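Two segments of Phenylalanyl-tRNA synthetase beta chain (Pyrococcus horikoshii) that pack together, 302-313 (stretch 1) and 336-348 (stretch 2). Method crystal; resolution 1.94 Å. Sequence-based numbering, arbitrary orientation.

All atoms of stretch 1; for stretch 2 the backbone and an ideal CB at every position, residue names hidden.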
ATOM      1  N   GLU A 302      24.119  30.903  41.183  1.00 26.29           N
ATOM      2  CA  GLU A 302      22.821  30.990  41.861  1.00 26.56           C
ATOM      3  C   GLU A 302      21.661  31.214  40.881  1.00 25.07           C
ATOM      4  O   GLU A 302      20.589  30.583  40.996  1.00 24.75           O
ATOM      5  CB  GLU A 302      22.847  32.068  42.933  1.00 26.41           C
ATOM      6  CG  GLU A 302      23.674  31.633  44.132  1.00 29.06           C
ATOM      7  CD  GLU A 302      24.007  32.780  45.055  1.00 30.98           C
ATOM      8  OE1 GLU A 302      24.209  33.919  44.577  1.00 29.10           O
ATOM      9  OE2 GLU A 302      24.047  32.524  46.275  1.00 35.39           O
ATOM     10  N   ILE A 303      21.891  32.094  39.915  1.00 23.56           N
ATOM     11  CA  ILE A 303      20.892  32.355  38.879  1.00 23.61           C
ATOM     12  C   ILE A 303      20.688  31.089  38.060  1.00 23.50           C
ATOM     13  O   ILE A 303      19.541  30.704  37.773  1.00 21.11           O
ATOM     14  CB  ILE A 303      21.283  33.539  37.966  1.00 23.12           C
ATOM     15  CG1 ILE A 303      21.381  34.830  38.802  1.00 22.67           C
ATOM     16  CG2 ILE A 303      20.217  33.698  36.843  1.00 24.66           C
ATOM     17  CD1 ILE A 303      21.989  35.989  38.074  1.00 20.71           C
ATOM     18  N   LYS A 304      21.787  30.420  37.687  1.00 23.36           N
ATOM     19  CA  LYS A 304      21.635  29.152  36.968  1.00 23.67           C
ATOM     20  C   LYS A 304      20.713  28.158  37.717  1.00 23.73           C
ATOM     21  O   LYS A 304      19.835  27.543  37.121  1.00 22.85           O
ATOM     22  CB  LYS A 304      22.997  28.517  36.650  1.00 23.98           C
ATOM     23  CG  LYS A 304      22.891  27.122  36.026  1.00 23.94           C
ATOM     24  CD  LYS A 304      24.153  26.758  35.262  1.00 26.45           C
ATOM     25  CE  LYS A 304      24.223  25.246  35.101  1.00 28.10           C
ATOM     26  NZ  LYS A 304      25.100  24.904  34.007  1.00 31.02           N
ATOM     27  N   GLU A 305      20.940  28.010  39.018  1.00 23.79           N
ATOM     28  CA  GLU A 305      20.195  27.083  39.854  1.00 24.52           C
ATOM     29  C   GLU A 305      18.717  27.459  39.930  1.00 23.46           C
ATOM     30  O   GLU A 305      17.867  26.589  39.966  1.00 23.00           O
ATOM     31  CB  GLU A 305      20.734  27.086  41.275  1.00 25.60           C
ATOM     32  CG  GLU A 305      22.132  26.495  41.448  1.00 32.56           C
ATOM     33  CD  GLU A 305      22.503  26.431  42.911  1.00 41.57           C
ATOM     34  OE1 GLU A 305      23.472  27.123  43.344  1.00 45.27           O
ATOM     35  OE2 GLU A 305      21.787  25.706  43.642  1.00 45.90           O
ATOM     36  N   LEU A 306      18.423  28.746  40.004  1.00 22.10           N
ATOM     37  CA  LEU A 306      17.021  29.195  40.032  1.00 21.33           C
ATOM     38  C   LEU A 306      16.316  28.892  38.699  1.00 21.00           C
ATOM     39  O   LEU A 306      15.193  28.385  38.693  1.00 20.11           O
ATOM     40  CB  LEU A 306      16.935  30.681  40.357  1.00 20.96           C
ATOM     41  CG  LEU A 306      17.300  31.094  41.798  1.00 21.95           C
ATOM     42  CD1 LEU A 306      17.195  32.593  41.905  1.00 22.03           C
ATOM     43  CD2 LEU A 306      16.436  30.421  42.897  1.00 23.52           C
ATOM     44  N   LEU A 307      16.980  29.191  37.578  1.00 19.63           N
ATOM     45  CA  LEU A 307      16.398  28.904  36.261  1.00 19.82           C
ATOM     46  C   LEU A 307      16.235  27.401  35.982  1.00 19.75           C
ATOM     47  O   LEU A 307      15.295  26.995  35.309  1.00 19.35           O
ATOM     48  CB  LEU A 307      17.246  29.546  35.166  1.00 19.57           C
ATOM     49  CG  LEU A 307      17.201  31.081  35.117  1.00 21.19           C
ATOM     50  CD1 LEU A 307      18.273  31.532  34.133  1.00 21.87           C
ATOM     51  CD2 LEU A 307      15.837  31.599  34.690  1.00 20.83           C
ATOM     52  N   GLU A 308      17.141  26.573  36.514  1.00 19.49           N
ATOM     53  CA  GLU A 308      16.939  25.118  36.437  1.00 21.18           C
ATOM     54  C   GLU A 308      15.686  24.611  37.181  1.00 21.14           C
ATOM     55  O   GLU A 308      15.068  23.674  36.717  1.00 21.49           O
ATOM     56  CB  GLU A 308      18.205  24.348  36.841  1.00 20.72           C
ATOM     57  CG  GLU A 308      19.348  24.560  35.859  1.00 21.01           C
ATOM     58  CD  GLU A 308      20.631  23.848  36.263  1.00 24.91           C
ATOM     59  OE1 GLU A 308      20.862  23.682  37.471  1.00 29.62           O
ATOM     60  OE2 GLU A 308      21.415  23.483  35.359  1.00 27.30           O
ATOM     61  N   LYS A 309      15.319  25.232  38.314  1.00 21.18           N
ATOM     62  CA  LYS A 309      14.045  24.953  38.988  1.00 21.50           C
ATOM     63  C   LYS A 309      12.826  25.385  38.178  1.00 20.47           C
ATOM     64  O   LYS A 309      11.740  24.962  38.476  1.00 21.36           O
ATOM     65  CB  LYS A 309      13.970  25.661  40.358  1.00 21.81           C
ATOM     66  CG  LYS A 309      14.890  25.098  41.422  1.00 23.86           C
ATOM     67  CD  LYS A 309      14.882  25.979  42.676  1.00 24.58           C
ATOM     68  CE  LYS A 309      15.951  25.482  43.669  1.00 31.99           C
ATOM     69  NZ  LYS A 309      15.776  26.131  45.014  1.00 34.29           N
HETATM   70  N   MSE A 310      13.024  26.256  37.187  1.00 20.34           N
HETATM   71  CA  MSE A 310      11.948  26.789  36.328  1.00 20.44           C
HETATM   72  C   MSE A 310      11.929  26.069  34.978  1.00 19.64           C
HETATM   73  O   MSE A 310      11.243  26.476  34.038  1.00 18.68           O
HETATM   74  CB  MSE A 310      12.098  28.297  36.160  1.00 19.92           C
HETATM   75  CG  MSE A 310      12.066  29.034  37.493  1.00 23.68           C
HETATM   76 SE   MSE A 310      10.305  28.653  38.425  1.00 32.85          SE
HETATM   77  CE  MSE A 310       9.037  29.626  37.221  1.00 24.98           C
HETATM   78  N   MSE A 311      12.674  24.973  34.927  1.00 20.24           N
HETATM   79  CA  MSE A 311      12.679  24.024  33.805  1.00 22.51           C
HETATM   80  C   MSE A 311      13.513  24.495  32.622  1.00 21.05           C
HETATM   81  O   MSE A 311      13.301  24.033  31.486  1.00 19.72           O
HETATM   82  CB  MSE A 311      11.259  23.636  33.359  1.00 20.96           C
HETATM   83  CG  MSE A 311      10.416  23.048  34.502  1.00 24.05           C
HETATM   84 SE   MSE A 311       8.693  22.401  33.908  1.00 34.68          SE
HETATM   85  CE  MSE A 311       8.012  23.932  33.316  1.00 21.30           C
ATOM     86  N   TYR A 312      14.501  25.358  32.885  1.00 20.28           N
ATOM     87  CA  TYR A 312      15.404  25.781  31.811  1.00 19.39           C
ATOM     88  C   TYR A 312      16.676  24.952  31.788  1.00 20.51           C
ATOM     89  O   TYR A 312      17.202  24.579  32.830  1.00 20.37           O
ATOM     90  CB  TYR A 312      15.858  27.253  31.918  1.00 19.04           C
ATOM     91  CG  TYR A 312      14.807  28.314  31.745  1.00 18.50           C
ATOM     92  CD1 TYR A 312      14.634  28.978  30.510  1.00 15.96           C
ATOM     93  CD2 TYR A 312      14.042  28.723  32.840  1.00 17.22           C
ATOM     94  CE1 TYR A 312      13.678  29.989  30.370  1.00 20.26           C
ATOM     95  CE2 TYR A 312      13.088  29.736  32.699  1.00 15.19           C
ATOM     96  CZ  TYR A 312      12.928  30.368  31.494  1.00 17.19           C
ATOM     97  OH  TYR A 312      11.989  31.373  31.388  1.00 18.59           O
ATOM     98  N   GLU A 313      17.201  24.733  30.586  1.00 21.12           N
ATOM     99  CA  GLU A 313      18.595  24.371  30.452  1.00 22.65           C
ATOM    100  C   GLU A 313      19.380  25.656  30.389  1.00 22.64           C
ATOM    101  O   GLU A 313      18.952  26.613  29.750  1.00 23.47           O
ATOM    102  CB  GLU A 313      18.873  23.521  29.205  1.00 22.50           C
ATOM    103  CG  GLU A 313      20.356  23.234  29.016  1.00 25.02           C
ATOM    104  CD  GLU A 313      20.622  22.512  27.716  1.00 29.14           C
ATOM    105  OE1 GLU A 313      20.344  21.303  27.658  1.00 28.86           O
ATOM    106  OE2 GLU A 313      21.101  23.167  26.770  1.00 35.22           O
ATOM    107  N   UNK A 336      12.656  40.506  30.193  1.00 22.36           N
ATOM    108  CA  UNK A 336      11.900  40.646  31.463  1.00 22.40           C
ATOM    109  C   UNK A 336      11.104  39.345  31.823  1.00 21.75           C
ATOM    110  O   UNK A 336      10.721  39.154  32.971  1.00 21.18           O
ATOM    111  CB  UNK A 336      10.934  41.828  31.355  1.00 22.40           C
ATOM    112  N   UNK A 337      10.828  38.494  30.832  1.00 20.89           N
ATOM    113  CA  UNK A 337      10.163  37.194  31.094  1.00 20.68           C
ATOM    114  C   UNK A 337      11.111  36.206  31.811  1.00 20.10           C
ATOM    115  O   UNK A 337      10.661  35.453  32.665  1.00 18.98           O
ATOM    116  CB  UNK A 337       9.675  36.580  29.781  1.00 20.68           C
ATOM    117  N   UNK A 338      12.403  36.199  31.428  1.00 18.96           N
ATOM    118  CA  UNK A 338      13.401  35.420  32.151  1.00 18.78           C
ATOM    119  C   UNK A 338      13.524  35.951  33.576  1.00 19.18           C
ATOM    120  O   UNK A 338      13.592  35.178  34.539  1.00 16.89           O
ATOM    121  CB  UNK A 338      14.753  35.467  31.437  1.00 18.78           C
ATOM    122  N   UNK A 339      13.560  37.286  33.687  1.00 19.62           N
ATOM    123  CA  UNK A 339      13.662  37.930  35.005  1.00 20.51           C
ATOM    124  C   UNK A 339      12.510  37.530  35.920  1.00 19.57           C
ATOM    125  O   UNK A 339      12.706  37.255  37.117  1.00 19.91           O
ATOM    126  CB  UNK A 339      13.692  39.452  34.850  1.00 20.51           C
ATOM    127  N   UNK A 340      11.304  37.498  35.364  1.00 20.25           N
ATOM    128  CA  UNK A 340      10.126  37.077  36.149  1.00 19.94           C
ATOM    129  C   UNK A 340      10.286  35.670  36.704  1.00 19.60           C
ATOM    130  O   UNK A 340       9.976  35.404  37.857  1.00 19.30           O
ATOM    131  CB  UNK A 340       8.862  37.144  35.289  1.00 19.94           C
ATOM    132  N   UNK A 341      10.796  34.752  35.888  1.00 19.68           N
ATOM    133  CA  UNK A 341      10.932  33.352  36.357  1.00 19.87           C
ATOM    134  C   UNK A 341      11.986  33.233  37.457  1.00 19.63           C
ATOM    135  O   UNK A 341      11.847  32.432  38.372  1.00 20.65           O
ATOM    136  CB  UNK A 341      11.300  32.431  35.192  1.00 19.87           C
ATOM    137  N   UNK A 342      13.062  34.006  37.344  1.00 20.25           N
ATOM    138  CA  UNK A 342      14.080  34.093  38.439  1.00 20.50           C
ATOM    139  C   UNK A 342      13.444  34.566  39.760  1.00 22.29           C
ATOM    140  O   UNK A 342      13.717  33.990  40.846  1.00 21.67           O
ATOM    141  CB  UNK A 342      15.206  35.050  38.045  1.00 20.50           C
ATOM    142  N   UNK A 343      12.599  35.604  39.665  1.00 22.65           N
ATOM    143  CA  UNK A 343      11.939  36.165  40.844  1.00 24.34           C
ATOM    144  C   UNK A 343      10.995  35.144  41.439  1.00 24.27           C
ATOM    145  O   UNK A 343      10.970  34.961  42.638  1.00 24.08           O
ATOM    146  CB  UNK A 343      11.183  37.448  40.493  1.00 24.34           C
ATOM    147  N   UNK A 344      10.257  34.436  40.585  1.00 25.62           N
ATOM    148  CA  UNK A 344       9.373  33.378  41.044  1.00 25.47           C
ATOM    149  C   UNK A 344      10.127  32.275  41.779  1.00 26.50           C
ATOM    150  O   UNK A 344       9.742  31.890  42.890  1.00 26.25           O
ATOM    151  CB  UNK A 344       8.611  32.785  39.858  1.00 25.47           C
ATOM    152  N   UNK A 345      11.191  31.763  41.150  1.00 27.22           N
ATOM    153  CA  UNK A 345      12.016  30.659  41.696  1.00 28.50           C
ATOM    154  C   UNK A 345      12.709  31.028  42.995  1.00 29.56           C
ATOM    155  O   UNK A 345      12.907  30.166  43.868  1.00 29.73           O
ATOM    156  CB  UNK A 345      13.071  30.233  40.673  1.00 28.50           C
ATOM    157  N   UNK A 346      13.119  32.288  43.085  1.00 31.00           N
ATOM    158  CA  UNK A 346      13.639  32.865  44.331  1.00 33.20           C
ATOM    159  C   UNK A 346      12.692  32.575  45.534  1.00 34.35           C
ATOM    160  O   UNK A 346      13.148  32.491  46.662  1.00 34.04           O
ATOM    161  CB  UNK A 346      13.828  34.374  44.161  1.00 33.20           C
ATOM    162  N   UNK A 347      11.387  32.393  45.266  1.00 35.61           N
ATOM    163  CA  UNK A 347      10.376  32.051  46.290  1.00 35.91           C
ATOM    164  C   UNK A 347      10.380  30.580  46.721  1.00 37.47           C
ATOM    165  O   UNK A 347       9.950  30.251  47.827  1.00 38.28           O
ATOM    166  CB  UNK A 347       8.984  32.402  45.762  1.00 35.91           C
ATOM    167  N   UNK A 348      10.893  29.694  45.871  1.00 37.95           N
ATOM    168  CA  UNK A 348      10.913  28.258  46.153  1.00 38.55           C
ATOM    169  C   UNK A 348      11.797  27.886  47.355  1.00 39.83           C
ATOM    170  O   UNK A 348      11.706  26.751  47.870  1.00 41.41           O
ATOM    171  OXT UNK A 348      11.431  28.288  48.479  1.00 25.63           O
ATOM    172  CB  UNK A 348      11.397  27.503  44.913  1.00 38.55           C
TER

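The backbone of stretch 2 is helical over most of its length and crosses the helix of stretch 1 almost at a right angle, 88° between their directions, with the axes 8.6 Å apart at closest approach.

Position 336 has nothing of stretch 1 near its CB, so the contact sets no limit on it; it is R336. Position 337 points sideways and is equally unconstrained. It is D337, whose side chain leads away.

At 338 the CB also points sideways, 4.9 Å from Y312 OH and 5.2 Å from L307 CD2. The gap would suit a mid-sized apolar chain, such as leucine, isoleucine, valine or methionine. The residue is I338: its CG2 lies 3.8 Å from L307 CD2, while its CD1 reaches to 3.9 Å from Y312 CE1, so the two branches fill different parts of the space.

Positions 339 and 340 have no neighbour in stretch 1 and could hold many residues; they are L339, which points away, and E340.

Position 341 points toward stretch 1. Its CB is 4.0 Å from Y312 OH and 4.1 Å from M310 CE, so a short side chain fits, and the phenol makes a polar one attractive: aspartate, asparagine or serine could be considered. D341 is found. Y312 OH donates a hydrogen bond to D341 OD2 at 2.6 Å, with the carboxylate oxygen at the edge of the ring, near its plane, where a phenol proton naturally points.

At 342 the CB lies sideways, 4.9 Å from L307 CD2, 5.0 Å from L306 CD1 and 5.3 Å from I303 CG2. Three aliphatic neighbours call for valine, isoleucine or leucine. V342 answers with both branches: CG2 packs 3.5 Å from L307 CD2, and CG1 lies 3.9 Å from L306 CD1.

Position 343 faces away and is free; it is L343. At 344 the CB is sideways, 4.1 Å from M310 CE, which favours an apolar chain. I344 sets its CG2 3.8 Å from M310 CE.

Position 345 is the tightest. Its CB points toward stretch 1, 3.4 Å from L306 O and 3.5 Å from M310 CG, leaving little room beyond a methyl, so alanine or glycine is expected. A345 lets the two backbones approach closely: its CA is 5.5 Å from L306 CA. A water accepts from K309 NZ at 3.0 Å and donates to A345 O at 2.7 Å.

Position 346 points away, though L306 CD1 is 4.4 Å from its CB; many types would do. It is Y346: L306 CD1 lies at the edge of its ring, 4.2 Å from Y346 CD2. At 347 a CB would lie 3.0 Å from I344 O, a crowding that G347 avoids.

Position 348, the C-terminus, points toward stretch 1, with K309 CD 4.4 Å from its CB; a long or aromatic chain could lie along K309 and M310. Y348 does so, its CD1 4.0 Å from K309 CB and its CE1 3.5 Å from M310 SE, an oblique sulfur-aromatic-type contact with selenium.

Stretch 2, residues 336-348: RDILEDVLIAYGY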
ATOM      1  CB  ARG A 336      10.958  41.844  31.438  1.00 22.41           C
ATOM      2  CG  ARG A 336       9.751  41.645  30.492  1.00 25.26           C
ATOM      3  CD  ARG A 336       8.656  42.668  30.624  1.00 26.69           C
ATOM      4  NE  ARG A 336       7.745  42.665  29.465  1.00 28.74           N
ATOM      5  CZ  ARG A 336       6.931  43.671  29.172  1.00 33.16           C
ATOM      6  NH1 ARG A 336       6.936  44.793  29.905  1.00 31.23           N
ATOM      7  NH2 ARG A 336       6.119  43.571  28.131  1.00 36.22           N
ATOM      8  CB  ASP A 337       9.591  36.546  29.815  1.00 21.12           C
ATOM      9  CG  ASP A 337       8.624  37.437  29.077  1.00 21.55           C
ATOM     10  OD1 ASP A 337       7.801  38.106  29.731  1.00 21.31           O
ATOM     11  OD2 ASP A 337       8.614  37.536  27.831  1.00 22.83           O
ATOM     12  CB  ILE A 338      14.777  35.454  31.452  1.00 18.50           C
ATOM     13  CG1 ILE A 338      14.637  35.164  29.929  1.00 18.98           C
ATOM     14  CG2 ILE A 338      15.723  34.458  32.120  1.00 17.83           C
ATOM     15  CD1 ILE A 338      13.846  33.798  29.592  1.00 20.41           C
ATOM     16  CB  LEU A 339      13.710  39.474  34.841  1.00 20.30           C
ATOM     17  CG  LEU A 339      13.583  40.324  36.136  1.00 22.07           C
ATOM     18  CD1 LEU A 339      14.676  39.996  37.149  1.00 26.85           C
ATOM     19  CD2 LEU A 339      13.589  41.843  35.740  1.00 22.59           C
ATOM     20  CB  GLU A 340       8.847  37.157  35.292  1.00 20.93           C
ATOM     21  CG  GLU A 340       7.547  37.203  36.083  1.00 22.72           C
ATOM     22  CD  GLU A 340       7.418  38.492  36.902  1.00 28.12           C
ATOM     23  OE1 GLU A 340       8.057  39.514  36.556  1.00 29.26           O
ATOM     24  OE2 GLU A 340       6.663  38.508  37.890  1.00 29.23           O
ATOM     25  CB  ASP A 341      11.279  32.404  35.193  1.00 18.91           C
ATOM     26  CG  ASP A 341      10.077  32.079  34.313  1.00 20.61           C
ATOM     27  OD1 ASP A 341       8.934  32.361  34.729  1.00 19.98           O
ATOM     28  OD2 ASP A 341      10.200  31.506  33.205  1.00 20.50           O
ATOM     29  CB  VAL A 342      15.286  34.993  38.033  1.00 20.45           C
ATOM     30  CG1 VAL A 342      16.271  35.196  39.220  1.00 21.93           C
ATOM     31  CG2 VAL A 342      16.048  34.362  36.862  1.00 19.93           C
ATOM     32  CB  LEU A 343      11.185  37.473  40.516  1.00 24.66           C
ATOM     33  CG  LEU A 343      12.025  38.672  40.093  1.00 25.35           C
ATOM     34  CD1 LEU A 343      11.150  39.865  39.652  1.00 25.41           C
ATOM     35  CD2 LEU A 343      13.019  39.113  41.189  1.00 28.42           C
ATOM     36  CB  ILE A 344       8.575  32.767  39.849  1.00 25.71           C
ATOM     37  CG1 ILE A 344       7.610  33.798  39.236  1.00 24.30           C
ATOM     38  CG2 ILE A 344       7.855  31.503  40.318  1.00 25.12           C
ATOM     39  CD1 ILE A 344       6.935  33.286  37.938  1.00 25.07           C
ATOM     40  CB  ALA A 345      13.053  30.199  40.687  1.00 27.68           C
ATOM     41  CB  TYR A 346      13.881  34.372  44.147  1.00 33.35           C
ATOM     42  CG  TYR A 346      14.752  35.008  45.223  1.00 33.40           C
ATOM     43  CD1 TYR A 346      14.209  35.912  46.156  1.00 35.47           C
ATOM     44  CD2 TYR A 346      16.091  34.685  45.336  1.00 30.25           C
ATOM     45  CE1 TYR A 346      15.008  36.480  47.162  1.00 35.07           C
ATOM     46  CE2 TYR A 346      16.887  35.244  46.324  1.00 33.51           C
ATOM     47  CZ  TYR A 346      16.352  36.129  47.235  1.00 34.80           C
ATOM     48  OH  TYR A 346      17.179  36.667  48.211  1.00 36.15           O
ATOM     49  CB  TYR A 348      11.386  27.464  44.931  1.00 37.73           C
ATOM     50  CG  TYR A 348      10.470  27.515  43.720  1.00 36.03           C
ATOM     51  CD1 TYR A 348      10.856  26.892  42.541  1.00 34.48           C
ATOM     52  CD2 TYR A 348       9.227  28.192  43.750  1.00 33.68           C
ATOM     53  CE1 TYR A 348      10.033  26.912  41.413  1.00 34.44           C
ATOM     54  CE2 TYR A 348       8.392  28.222  42.631  1.00 29.82           C
ATOM     55  CZ  TYR A 348       8.809  27.576  41.464  1.00 34.39           C
ATOM     56  OH  TYR A 348       8.029  27.571  40.325  1.00 34.24           O
TER
HETATM   57  O   HOH W   1      14.637  28.886  45.477  1.00 34.96           O
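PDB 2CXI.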